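Local coordinates for uncharacterized protein (PDB 4XE7), which probably assembles into actin-like filaments of the bacterial cytoskeleton that segregate plasmid DNA, as other ParM proteins do, at residues A[58-63]-A[69-74]; A[222-227]-A[389-394]; A[244-249]-A[362-367]. One frame throughout, in Å; residues are numbered along the deposited sequence.

Contact 1 (A[58-63]-A[69-74]); sequences KKNDYV and DIELLH
Asn60 and Glu71 reach for each other from opposite directions and meet through one hydrogen bond, an example of a surface contact that rests on a single polar link. The amide ND2 of Asn60 gives one N-H to Glu71 OE1 at 2.8 Å, nearly straight at 171°. The acceptor lies in the plane of the amide, whereas the amide nitrogen sits on the syn side of the carboxylate but 30° out of its plane, and the two flat groups stand almost perpendicular. Glu71 can span the gap because its chain is extended beyond CG. Asn60 OD1, on the same amide, lies 3.5 Å from Glu71 OE1; both are acceptors and do not bond.

Backbone bonding adds a turn around Asn60, in which Tyr62 N bonds to Lys59 O at 3.2 Å. Among charged groups, Lys58 NZ forms a salt bridge with Asp61 OD2 at 3.5 Å, although Lys58 is poorly ordered. Two residues before Glu71, Asp69 forms a salt bridge with Arg140 of helix 123-140. The contact belongs to the long connection between strands 33-45 and 73-79, a surface excursion from the eight-stranded mixed sheet in one domain of the actin-like fold.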
ATOM      1  N   LYS A  58      26.184  -9.925  -6.262  1.00 79.38           N
ATOM      2  CA  LYS A  58      26.142  -9.055  -7.431  1.00 85.46           C
ATOM      3  C   LYS A  58      24.886  -9.322  -8.280  1.00 86.77           C
ATOM      4  O   LYS A  58      24.840  -8.990  -9.460  1.00 88.50           O
ATOM      5  CB  LYS A  58      27.427  -9.258  -8.251  1.00 91.01           C
ATOM      6  CG  LYS A  58      28.462  -8.123  -8.151  1.00 93.56           C
ATOM      7  CD  LYS A  58      28.099  -6.854  -8.912  1.00 97.53           C
ATOM      8  CE  LYS A  58      27.828  -7.184 -10.416  1.00 97.16           C
ATOM      9  NZ  LYS A  58      27.859  -6.025 -11.361  1.00 94.18           N
ATOM     10  N   LYS A  59      23.870  -9.927  -7.661  1.00 82.41           N
ATOM     11  CA  LYS A  59      22.610 -10.275  -8.329  1.00 75.01           C
ATOM     12  C   LYS A  59      21.795  -9.057  -8.777  1.00 71.13           C
ATOM     13  O   LYS A  59      21.212  -9.058  -9.866  1.00 62.04           O
ATOM     14  CB  LYS A  59      21.748 -11.154  -7.406  1.00 70.81           C
ATOM     15  CG  LYS A  59      20.264 -11.131  -7.737  1.00 68.52           C
ATOM     16  CD  LYS A  59      19.445 -11.918  -6.724  1.00 68.27           C
ATOM     17  CE  LYS A  59      17.959 -11.738  -6.978  1.00 64.70           C
ATOM     18  NZ  LYS A  59      17.558 -12.285  -8.306  1.00 63.16           N
ATOM     19  N   ASN A  60      21.752  -8.020  -7.943  1.00 72.18           N
ATOM     20  CA  ASN A  60      20.894  -6.863  -8.226  1.00 78.78           C
ATOM     21  C   ASN A  60      21.388  -5.930  -9.345  1.00 74.55           C
ATOM     22  O   ASN A  60      20.825  -4.846  -9.560  1.00 68.07           O
ATOM     23  CB  ASN A  60      20.682  -6.043  -6.945  1.00 86.61           C
ATOM     24  CG  ASN A  60      19.428  -6.437  -6.192  1.00 90.43           C
ATOM     25  OD1 ASN A  60      18.845  -7.502  -6.417  1.00 93.75           O
ATOM     26  ND2 ASN A  60      18.997  -5.560  -5.294  1.00 90.47           N
ATOM     27  N   ASP A  61      22.421  -6.370 -10.058  1.00 70.66           N
ATOM     28  CA  ASP A  61      23.008  -5.594 -11.140  1.00 70.81           C
ATOM     29  C   ASP A  61      22.419  -6.084 -12.483  1.00 65.84           C
ATOM     30  O   ASP A  61      22.600  -5.469 -13.546  1.00 63.28           O
ATOM     31  CB  ASP A  61      24.535  -5.710 -11.084  1.00 69.54           C
ATOM     32  CG  ASP A  61      25.165  -4.891  -9.919  1.00 90.30           C
ATOM     33  OD1 ASP A  61      25.307  -3.654 -10.067  1.00 87.11           O
ATOM     34  OD2 ASP A  61      25.441  -5.470  -8.840  1.00 89.93           O
ATOM     35  N   TYR A  62      21.734  -7.220 -12.413  1.00 67.47           N
ATOM     36  CA  TYR A  62      20.880  -7.679 -13.481  1.00 59.17           C
ATOM     37  C   TYR A  62      19.433  -7.475 -13.050  1.00 54.66           C
ATOM     38  O   TYR A  62      18.533  -8.131 -13.573  1.00 41.27           O
ATOM     39  CB  TYR A  62      21.172  -9.145 -13.811  1.00 54.28           C
ATOM     40  CG  TYR A  62      22.638  -9.392 -14.064  1.00 57.78           C
ATOM     41  CD1 TYR A  62      23.180  -9.273 -15.339  1.00 57.25           C
ATOM     42  CD2 TYR A  62      23.495  -9.699 -13.013  1.00 63.77           C
ATOM     43  CE1 TYR A  62      24.530  -9.475 -15.561  1.00 60.68           C
ATOM     44  CE2 TYR A  62      24.841  -9.901 -13.225  1.00 68.81           C
ATOM     45  CZ  TYR A  62      25.355  -9.789 -14.503  1.00 66.69           C
ATOM     46  OH  TYR A  62      26.701  -9.995 -14.709  1.00 67.80           O
ATOM     47  N   VAL A  63      19.193  -6.544 -12.125  1.00 63.37           N
ATOM     48  CA  VAL A  63      17.809  -6.281 -11.724  1.00 79.02           C
ATOM     49  C   VAL A  63      17.292  -4.835 -11.830  1.00 97.77           C
ATOM     50  O   VAL A  63      17.978  -3.843 -11.493  1.00 94.69           O
ATOM     51  CB  VAL A  63      17.563  -6.789 -10.293  1.00 80.94           C
ATOM     52  CG1 VAL A  63      16.858  -5.757  -9.424  1.00 81.87           C
ATOM     53  CG2 VAL A  63      16.745  -8.059 -10.373  1.00 80.62           C
ATOM     54  N   ASP A  69      16.299  -1.002  -1.137  1.00 30.78           N
ATOM     55  CA  ASP A  69      16.844  -0.884   0.206  1.00 29.15           C
ATOM     56  C   ASP A  69      16.037  -1.638   1.263  1.00 30.48           C
ATOM     57  O   ASP A  69      16.460  -1.705   2.415  1.00 34.92           O
ATOM     58  CB  ASP A  69      16.996   0.587   0.603  1.00 25.05           C
ATOM     59  CG  ASP A  69      15.682   1.363   0.559  1.00 26.13           C
ATOM     60  OD1 ASP A  69      14.646   0.814   0.127  1.00 28.31           O
ATOM     61  OD2 ASP A  69      15.707   2.548   0.944  1.00 29.08           O
ATOM     62  N   ILE A  70      14.898  -2.217   0.891  1.00 29.77           N
ATOM     63  CA  ILE A  70      14.152  -3.016   1.860  1.00 32.37           C
ATOM     64  C   ILE A  70      14.183  -4.505   1.531  1.00 37.86           C
ATOM     65  O   ILE A  70      13.579  -5.312   2.245  1.00 28.63           O
ATOM     66  CB  ILE A  70      12.698  -2.573   1.970  1.00 23.42           C
ATOM     67  CG1 ILE A  70      11.984  -2.766   0.633  1.00 25.18           C
ATOM     68  CG2 ILE A  70      12.627  -1.125   2.447  1.00 23.94           C
ATOM     69  CD1 ILE A  70      10.497  -2.660   0.720  1.00 29.55           C
ATOM     70  N   GLU A  71      14.903  -4.863   0.469  1.00 37.27           N
ATOM     71  CA  GLU A  71      15.087  -6.264   0.078  1.00 42.46           C
ATOM     72  C   GLU A  71      15.909  -7.029   1.115  1.00 35.73           C
ATOM     73  O   GLU A  71      15.728  -8.232   1.325  1.00 29.14           O
ATOM     74  CB  GLU A  71      15.770  -6.357  -1.297  1.00 47.82           C
ATOM     75  CG  GLU A  71      14.945  -5.763  -2.437  1.00 53.17           C
ATOM     76  CD  GLU A  71      15.661  -5.797  -3.787  1.00 67.98           C
ATOM     77  OE1 GLU A  71      16.773  -6.368  -3.873  1.00 67.53           O
ATOM     78  OE2 GLU A  71      15.104  -5.246  -4.763  1.00 76.74           O
ATOM     79  N   LEU A  72      16.810  -6.320   1.775  1.00 33.53           N
ATOM     80  CA  LEU A  72      17.663  -6.958   2.759  1.00 31.60           C
ATOM     81  C   LEU A  72      17.674  -6.158   4.051  1.00 28.85           C
ATOM     82  O   LEU A  72      18.479  -5.241   4.217  1.00 34.41           O
ATOM     83  CB  LEU A  72      19.078  -7.116   2.201  1.00 31.80           C
ATOM     84  CG  LEU A  72      19.925  -8.274   2.718  1.00 35.18           C
ATOM     85  CD1 LEU A  72      21.224  -8.340   1.915  1.00 42.97           C
ATOM     86  CD2 LEU A  72      20.224  -8.139   4.201  1.00 34.73           C
ATOM     87  N   LEU A  73      16.783  -6.514   4.970  1.00 28.56           N
ATOM     88  CA  LEU A  73      16.713  -5.825   6.249  1.00 25.93           C
ATOM     89  C   LEU A  73      17.162  -6.738   7.374  1.00 28.30           C
ATOM     90  O   LEU A  73      16.467  -7.688   7.748  1.00 29.01           O
ATOM     91  CB  LEU A  73      15.291  -5.304   6.520  1.00 26.62           C
ATOM     92  CG  LEU A  73      14.818  -4.250   5.522  1.00 19.82           C
ATOM     93  CD1 LEU A  73      13.343  -3.986   5.684  1.00 25.04           C
ATOM     94  CD2 LEU A  73      15.626  -2.953   5.662  1.00 21.67           C
ATOM     95  N   HIS A  74      18.338  -6.430   7.905  1.00 23.18           N
ATOM     96  CA  HIS A  74      18.930  -7.186   8.996  1.00 34.22           C
ATOM     97  C   HIS A  74      19.341  -6.163  10.032  1.00 31.55           C
ATOM     98  O   HIS A  74      20.353  -5.490   9.872  1.00 27.17           O
ATOM     99  CB  HIS A  74      20.116  -8.019   8.503  1.00 36.94           C
ATOM    100  CG  HIS A  74      20.864  -8.723   9.591  1.00 37.83           C
ATOM    101  ND1 HIS A  74      22.131  -9.240   9.404  1.00 36.59           N
ATOM    102  CD2 HIS A  74      20.532  -8.998  10.874  1.00 27.84           C
ATOM    103  CE1 HIS A  74      22.544  -9.801  10.526  1.00 35.02           C
ATOM    104  NE2 HIS A  74      21.595  -9.667  11.434  1.00 34.71           N
TER

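Contact 2 (A[222-227]-A[389-394]); sequences EGMDAE and GFILPK
Met224 and Ile391 cross at about a right angle where the loop 222-227 packs on the short edge strand 390-391. That strand ends a five-stranded sheet of order 3-2-1-4-5, with the second strand antiparallel to the others, the RNase H-like arrangement of actin-family domains. Met224 sends CG anti to its own nitrogen (chi1 -170°), running in line through chi2 before the chain bends at chi3. Met224 CG lies 3.7 Å from Ile391 CG1, and the sulfur SD keeps the same 3.7 Å from that CG1 atom. Val206 and Leu210 of helix 205-210 also touch Met224, as do Lys366 and Ile368 of strand 366-370, and its side chain lies between that helix and the sheet. On the Ile391 side, CG1 stands anti to the carbonyl carbon and the second torsion (chi2 -55°) folds Ile391 CD1 round, to 3.5 Å from Gly223 O.

A different, more exposed contact lies at the other end. Lys394 is bent at chi2, an unstaggered -112°, and its methylene CG comes within a tight 3.1 Å of Glu222 O. The same carbonyl is reached by a bridging water, which donates to Glu222 O at 2.9 Å and accepts from the backbone nitrogen of Lys394 at 2.7 Å.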
ATOM      1  N   GLU A 222      -8.196  17.870  -7.518  1.00 53.38           N
ATOM      2  CA  GLU A 222      -9.469  18.099  -8.184  1.00 66.30           C
ATOM      3  C   GLU A 222     -10.172  16.768  -8.377  1.00 65.97           C
ATOM      4  O   GLU A 222      -9.552  15.791  -8.795  1.00 60.72           O
ATOM      5  CB  GLU A 222      -9.271  18.813  -9.522  1.00 70.05           C
ATOM      6  CG  GLU A 222     -10.151  20.038  -9.677  1.00 75.66           C
ATOM      7  CD  GLU A 222      -9.845  21.102  -8.637  1.00 82.98           C
ATOM      8  OE1 GLU A 222      -8.892  21.881  -8.847  1.00 86.24           O
ATOM      9  OE2 GLU A 222     -10.548  21.145  -7.601  1.00 85.45           O
ATOM     10  N   GLY A 223     -11.456  16.722  -8.044  1.00 72.01           N
ATOM     11  CA  GLY A 223     -12.215  15.494  -8.177  1.00 72.92           C
ATOM     12  C   GLY A 223     -13.409  15.408  -7.250  1.00 69.74           C
ATOM     13  O   GLY A 223     -14.513  15.087  -7.681  1.00 71.52           O
ATOM     14  N   MET A 224     -13.194  15.693  -5.973  1.00 64.69           N
ATOM     15  CA  MET A 224     -14.283  15.615  -5.011  1.00 59.14           C
ATOM     16  C   MET A 224     -14.512  16.941  -4.309  1.00 45.21           C
ATOM     17  O   MET A 224     -13.587  17.518  -3.728  1.00 36.47           O
ATOM     18  CB  MET A 224     -14.007  14.522  -3.979  1.00 63.68           C
ATOM     19  CG  MET A 224     -15.195  14.208  -3.084  1.00 63.85           C
ATOM     20  SD  MET A 224     -14.921  12.748  -2.061  1.00 47.21           S
ATOM     21  CE  MET A 224     -14.477  13.488  -0.491  1.00 89.93           C
ATOM     22  N   ASP A 225     -15.754  17.414  -4.358  1.00 47.67           N
ATOM     23  CA  ASP A 225     -16.132  18.644  -3.675  1.00 54.07           C
ATOM     24  C   ASP A 225     -16.790  18.308  -2.342  1.00 55.50           C
ATOM     25  O   ASP A 225     -17.992  18.035  -2.278  1.00 48.98           O
ATOM     26  CB  ASP A 225     -17.064  19.485  -4.544  1.00 61.88           C
ATOM     27  CG  ASP A 225     -16.386  19.992  -5.803  1.00 69.75           C
ATOM     28  OD1 ASP A 225     -17.057  20.057  -6.856  1.00 75.23           O
ATOM     29  OD2 ASP A 225     -15.179  20.317  -5.740  1.00 68.42           O
ATOM     30  N   ALA A 226     -15.983  18.333  -1.285  1.00 51.08           N
ATOM     31  CA  ALA A 226     -16.383  17.831   0.022  1.00 52.52           C
ATOM     32  C   ALA A 226     -17.144  18.855   0.844  1.00 55.01           C
ATOM     33  O   ALA A 226     -16.708  19.996   0.993  1.00 61.24           O
ATOM     34  CB  ALA A 226     -15.157  17.362   0.798  1.00 49.58           C
ATOM     35  N   GLU A 227     -18.288  18.438   1.375  1.00 56.03           N
ATOM     36  CA  GLU A 227     -18.984  19.208   2.401  1.00 54.27           C
ATOM     37  C   GLU A 227     -18.846  18.462   3.718  1.00 53.42           C
ATOM     38  O   GLU A 227     -18.931  17.232   3.758  1.00 42.31           O
ATOM     39  CB  GLU A 227     -20.458  19.420   2.055  1.00 55.52           C
ATOM     40  CG  GLU A 227     -20.719  20.526   1.038  1.00 66.26           C
ATOM     41  CD  GLU A 227     -20.229  20.176  -0.355  1.00 72.34           C
ATOM     42  OE1 GLU A 227     -20.569  19.081  -0.853  1.00 74.90           O
ATOM     43  OE2 GLU A 227     -19.501  20.998  -0.950  1.00 72.12           O
ATOM     44  N   GLY A 389     -21.785  12.851  -7.275  1.00 29.57           N
ATOM     45  CA  GLY A 389     -21.494  12.196  -6.014  1.00 25.52           C
ATOM     46  C   GLY A 389     -20.564  10.999  -6.183  1.00 24.54           C
ATOM     47  O   GLY A 389     -20.022  10.509  -5.189  1.00 21.52           O
ATOM     48  N   PHE A 390     -20.375  10.533  -7.421  1.00 27.86           N
ATOM     49  CA  PHE A 390     -19.441   9.430  -7.689  1.00 24.57           C
ATOM     50  C   PHE A 390     -18.019   9.937  -7.869  1.00 30.80           C
ATOM     51  O   PHE A 390     -17.752  10.816  -8.693  1.00 30.59           O
ATOM     52  CB  PHE A 390     -19.848   8.629  -8.925  1.00 19.25           C
ATOM     53  CG  PHE A 390     -18.986   7.418  -9.168  1.00 26.51           C
ATOM     54  CD1 PHE A 390     -17.834   7.504  -9.950  1.00 28.25           C
ATOM     55  CD2 PHE A 390     -19.322   6.190  -8.611  1.00 25.48           C
ATOM     56  CE1 PHE A 390     -17.025   6.384 -10.165  1.00 23.70           C
ATOM     57  CE2 PHE A 390     -18.526   5.068  -8.820  1.00 19.60           C
ATOM     58  CZ  PHE A 390     -17.374   5.167  -9.599  1.00 23.83           C
ATOM     59  N   ILE A 391     -17.104   9.363  -7.103  1.00 18.92           N
ATOM     60  CA  ILE A 391     -15.727   9.832  -7.107  1.00 25.03           C
ATOM     61  C   ILE A 391     -14.756   8.740  -7.533  1.00 23.64           C
ATOM     62  O   ILE A 391     -14.660   7.687  -6.895  1.00 22.18           O
ATOM     63  CB  ILE A 391     -15.303  10.340  -5.713  1.00 32.87           C
ATOM     64  CG1 ILE A 391     -16.272  11.421  -5.217  1.00 36.15           C
ATOM     65  CG2 ILE A 391     -13.883  10.844  -5.747  1.00 24.78           C
ATOM     66  CD1 ILE A 391     -16.431  12.577  -6.173  1.00 45.30           C
ATOM     67  N   LEU A 392     -14.052   8.987  -8.625  1.00 15.79           N
ATOM     68  CA  LEU A 392     -12.936   8.147  -9.031  1.00 21.52           C
ATOM     69  C   LEU A 392     -11.719   9.038  -8.846  1.00 26.30           C
ATOM     70  O   LEU A 392     -11.496   9.930  -9.651  1.00 26.74           O
ATOM     71  CB  LEU A 392     -13.091   7.672 -10.479  1.00 21.02           C
ATOM     72  CG  LEU A 392     -12.377   6.404 -10.948  1.00 23.19           C
ATOM     73  CD1 LEU A 392     -12.835   6.026 -12.355  1.00 23.22           C
ATOM     74  CD2 LEU A 392     -10.870   6.591 -10.904  1.00 13.22           C
ATOM     75  N   PRO A 393     -10.961   8.829  -7.757  1.00 21.97           N
ATOM     76  CA  PRO A 393      -9.892   9.757  -7.350  1.00 33.71           C
ATOM     77  C   PRO A 393      -8.833   9.922  -8.434  1.00 39.94           C
ATOM     78  O   PRO A 393      -8.424   8.922  -9.042  1.00 27.48           O
ATOM     79  CB  PRO A 393      -9.280   9.093  -6.089  1.00 18.03           C
ATOM     80  CG  PRO A 393     -10.325   8.103  -5.610  1.00 23.39           C
ATOM     81  CD  PRO A 393     -11.053   7.654  -6.876  1.00 24.57           C
ATOM     82  N   LYS A 394      -8.404  11.160  -8.673  1.00 46.71           N
ATOM     83  CA  LYS A 394      -7.398  11.444  -9.697  1.00 50.45           C
ATOM     84  C   LYS A 394      -6.107  10.674  -9.439  1.00 40.04           C
ATOM     85  O   LYS A 394      -5.476  10.180 -10.374  1.00 40.89           O
ATOM     86  CB  LYS A 394      -7.111  12.945  -9.766  1.00 56.80           C
ATOM     87  CG  LYS A 394      -8.106  13.727 -10.597  1.00 66.08           C
ATOM     88  CD  LYS A 394      -7.464  14.265 -11.864  1.00 78.14           C
ATOM     89  CE  LYS A 394      -8.434  15.126 -12.662  1.00 81.48           C
ATOM     90  NZ  LYS A 394      -8.475  14.731 -14.099  1.00 81.13           N
TER
HETATM   91  O   HOH W   1      -9.879  13.149  -7.705  1.00 51.16           O

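Contact 3 (A[244-249]-A[362-367]); sequences NAFFED and TNADKN
One face of the Phe246 ring is covered by Thr362, whose CB stands 3.6 Å from the ring centroid and only 4° off the normal, a CH-pi contact. The threonine methyl CG2 covers the same face nearer the root of the ring, 3.7 Å from Phe246 CG. Ala364 comes in obliquely, with its CB 3.6 Å from Phe246 CE1, and at the far end of the ring Phe246 CZ lies 3.6 Å from Thr362 O. Phe246 leaves strand 242-248 with CG anti to its backbone nitrogen (chi1 179°), which carries the ring out to the end of helix 337-362. Phe358 of that helix and Leu256 of strand 251-260 also touch it.

The threonine divides its atoms between two tasks. CB and the methyl CG2 lie on the ring, while OG1 accepts from Ala364 N at 3.1 Å, an ST turn, and is also hydrogen-bonded to Phe358 O one helical turn back. Asn363 follows with positive phi as the chain leaves the helix for strand 366-370. The chemistry implies that the hydroxyl finds its partners in nearby backbone, leaving the threonine carbons for the ring; the contact is mainly apolar and CH-pi, with no hydrogen bond between the segments.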
ATOM      1  N   ASN A 244     -17.141  -3.063   0.446  1.00 14.13           N
ATOM      2  CA  ASN A 244     -18.040  -1.909   0.368  1.00 22.34           C
ATOM      3  C   ASN A 244     -18.262  -1.323   1.757  1.00 21.32           C
ATOM      4  O   ASN A 244     -19.064  -1.834   2.522  1.00 23.12           O
ATOM      5  CB  ASN A 244     -19.370  -2.299  -0.270  1.00 17.61           C
ATOM      6  CG  ASN A 244     -19.185  -3.065  -1.566  1.00 31.74           C
ATOM      7  OD1 ASN A 244     -19.307  -4.294  -1.609  1.00 23.83           O
ATOM      8  ND2 ASN A 244     -18.850  -2.342  -2.625  1.00 23.75           N
ATOM      9  N   ALA A 245     -17.518  -0.267   2.075  1.00 18.07           N
ATOM     10  CA  ALA A 245     -17.581   0.356   3.394  1.00 24.60           C
ATOM     11  C   ALA A 245     -18.446   1.607   3.364  1.00 21.05           C
ATOM     12  O   ALA A 245     -18.368   2.396   2.422  1.00 23.87           O
ATOM     13  CB  ALA A 245     -16.164   0.702   3.896  1.00 18.51           C
ATOM     14  N   PHE A 246     -19.273   1.787   4.392  1.00 16.71           N
ATOM     15  CA  PHE A 246     -20.082   2.997   4.487  1.00 20.19           C
ATOM     16  C   PHE A 246     -19.799   3.729   5.787  1.00 23.48           C
ATOM     17  O   PHE A 246     -19.892   3.159   6.876  1.00 28.48           O
ATOM     18  CB  PHE A 246     -21.558   2.663   4.360  1.00 18.78           C
ATOM     19  CG  PHE A 246     -22.468   3.853   4.481  1.00 23.51           C
ATOM     20  CD1 PHE A 246     -22.248   4.998   3.731  1.00 22.14           C
ATOM     21  CD2 PHE A 246     -23.570   3.808   5.320  1.00 25.18           C
ATOM     22  CE1 PHE A 246     -23.098   6.075   3.828  1.00 29.04           C
ATOM     23  CE2 PHE A 246     -24.432   4.888   5.426  1.00 28.58           C
ATOM     24  CZ  PHE A 246     -24.190   6.024   4.672  1.00 30.17           C
ATOM     25  N   PHE A 247     -19.432   4.996   5.660  1.00 26.85           N
ATOM     26  CA  PHE A 247     -19.095   5.824   6.818  1.00 25.01           C
ATOM     27  C   PHE A 247     -20.098   6.958   6.982  1.00 31.24           C
ATOM     28  O   PHE A 247     -20.343   7.732   6.050  1.00 30.99           O
ATOM     29  CB  PHE A 247     -17.685   6.401   6.678  1.00 30.91           C
ATOM     30  CG  PHE A 247     -16.600   5.366   6.575  1.00 32.85           C
ATOM     31  CD1 PHE A 247     -16.003   4.846   7.719  1.00 32.47           C
ATOM     32  CD2 PHE A 247     -16.154   4.928   5.333  1.00 25.80           C
ATOM     33  CE1 PHE A 247     -14.989   3.896   7.621  1.00 29.81           C
ATOM     34  CE2 PHE A 247     -15.146   3.977   5.229  1.00 29.07           C
ATOM     35  CZ  PHE A 247     -14.557   3.463   6.373  1.00 26.25           C
ATOM     36  N   GLU A 248     -20.673   7.051   8.176  1.00 33.34           N
ATOM     37  CA  GLU A 248     -21.683   8.046   8.495  1.00 28.68           C
ATOM     38  C   GLU A 248     -21.273   8.715   9.790  1.00 29.28           C
ATOM     39  O   GLU A 248     -20.977   8.029  10.767  1.00 33.93           O
ATOM     40  CB  GLU A 248     -23.057   7.385   8.633  1.00 33.99           C
ATOM     41  CG  GLU A 248     -24.233   8.204   8.140  1.00 47.79           C
ATOM     42  CD  GLU A 248     -25.531   7.394   8.092  1.00 53.21           C
ATOM     43  OE1 GLU A 248     -25.514   6.190   8.447  1.00 40.79           O
ATOM     44  OE2 GLU A 248     -26.567   7.964   7.690  1.00 62.11           O
ATOM     45  N   ASP A 249     -21.234  10.045   9.790  1.00 28.99           N
ATOM     46  CA  ASP A 249     -20.856  10.796  10.978  1.00 46.49           C
ATOM     47  C   ASP A 249     -19.501  10.336  11.512  1.00 47.74           C
ATOM     48  O   ASP A 249     -19.307  10.217  12.722  1.00 47.30           O
ATOM     49  CB  ASP A 249     -21.934  10.653  12.060  1.00 54.00           C
ATOM     50  CG  ASP A 249     -23.263  11.258  11.642  1.00 55.08           C
ATOM     51  OD1 ASP A 249     -23.270  12.433  11.216  1.00 57.07           O
ATOM     52  OD2 ASP A 249     -24.294  10.553  11.720  1.00 51.06           O
ATOM     53  N   THR A 362     -27.178   2.512   0.859  1.00 22.02           N
ATOM     54  CA  THR A 362     -26.642   3.430   1.860  1.00 27.45           C
ATOM     55  C   THR A 362     -27.177   4.864   1.732  1.00 31.95           C
ATOM     56  O   THR A 362     -27.177   5.624   2.700  1.00 19.73           O
ATOM     57  CB  THR A 362     -25.107   3.506   1.773  1.00 20.86           C
ATOM     58  OG1 THR A 362     -24.741   4.033   0.491  1.00 17.95           O
ATOM     59  CG2 THR A 362     -24.474   2.114   1.969  1.00 23.31           C
ATOM     60  N   ASN A 363     -27.607   5.227   0.527  1.00 29.83           N
ATOM     61  CA  ASN A 363     -27.821   6.631   0.160  1.00 22.91           C
ATOM     62  C   ASN A 363     -26.646   7.541   0.556  1.00 23.79           C
ATOM     63  O   ASN A 363     -26.840   8.651   1.065  1.00 17.25           O
ATOM     64  CB  ASN A 363     -29.114   7.172   0.763  1.00 26.76           C
ATOM     65  CG  ASN A 363     -29.614   8.392   0.021  1.00 30.90           C
ATOM     66  OD1 ASN A 363     -29.394   8.524  -1.182  1.00 33.80           O
ATOM     67  ND2 ASN A 363     -30.266   9.299   0.733  1.00 39.85           N
ATOM     68  N   ALA A 364     -25.428   7.052   0.329  1.00 28.09           N
ATOM     69  CA  ALA A 364     -24.216   7.813   0.619  1.00 31.79           C
ATOM     70  C   ALA A 364     -24.188   9.114  -0.189  1.00 25.44           C
ATOM     71  O   ALA A 364     -24.697   9.170  -1.306  1.00 22.08           O
ATOM     72  CB  ALA A 364     -22.969   6.967   0.319  1.00 25.22           C
ATOM     73  N   ASP A 365     -23.594  10.157   0.377  1.00 22.10           N
ATOM     74  CA  ASP A 365     -23.524  11.447  -0.295  1.00 23.74           C
ATOM     75  C   ASP A 365     -22.494  11.389  -1.397  1.00 23.23           C
ATOM     76  O   ASP A 365     -22.692  11.918  -2.499  1.00 21.42           O
ATOM     77  CB  ASP A 365     -23.188  12.555   0.701  1.00 24.85           C
ATOM     78  CG  ASP A 365     -24.295  12.782   1.702  1.00 31.55           C
ATOM     79  OD1 ASP A 365     -25.470  12.875   1.267  1.00 24.25           O
ATOM     80  OD2 ASP A 365     -23.998  12.849   2.918  1.00 25.55           O
ATOM     81  N   LYS A 366     -21.391  10.726  -1.086  1.00 26.79           N
ATOM     82  CA  LYS A 366     -20.334  10.494  -2.049  1.00 22.59           C
ATOM     83  C   LYS A 366     -20.132   8.987  -2.223  1.00 21.72           C
ATOM     84  O   LYS A 366     -20.067   8.243  -1.246  1.00 21.35           O
ATOM     85  CB  LYS A 366     -19.033  11.165  -1.590  1.00 23.06           C
ATOM     86  CG  LYS A 366     -19.113  12.685  -1.509  1.00 28.77           C
ATOM     87  CD  LYS A 366     -19.077  13.303  -2.903  1.00 33.80           C
ATOM     88  CE  LYS A 366     -18.765  14.802  -2.859  1.00 36.15           C
ATOM     89  NZ  LYS A 366     -19.768  15.547  -2.082  1.00 29.81           N
ATOM     90  N   ASN A 367     -20.039   8.532  -3.457  1.00 20.81           N
ATOM     91  CA  ASN A 367     -19.715   7.129  -3.684  1.00 19.94           C
ATOM     92  C   ASN A 367     -18.312   7.009  -4.291  1.00 23.42           C
ATOM     93  O   ASN A 367     -18.087   7.397  -5.434  1.00 22.20           O
ATOM     94  CB  ASN A 367     -20.787   6.476  -4.566  1.00 20.27           C
ATOM     95  CG  ASN A 367     -20.787   4.954  -4.465  1.00 27.01           C
ATOM     96  OD1 ASN A 367     -20.164   4.379  -3.567  1.00 27.05           O
ATOM     97  ND2 ASN A 367     -21.470   4.294  -5.402  1.00 18.54           N
TER

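How the contacts relate
From the N terminus, contact 1 comes first and closes a short loop, with five residues between its segments, ahead of strand 73-79 in the eight-stranded sheet. The chain completes that sheet before contact 2 opens at 222-227; contact 3 opens at 244-249 and closes at 362-367, all before contact 2 closes at 389-394, so contact 3 nests within contact 2. These two bind the five-stranded sheet to its surroundings: contact 3 joins strand 242-248 to the end of helix 337-362, and contact 2 joins strand 390-391 to a loop. They meet where strands 366-370 and 390-391 lie side by side. Contact 1 lies about 39 Å from contact 2, centre to centre, across the molecule.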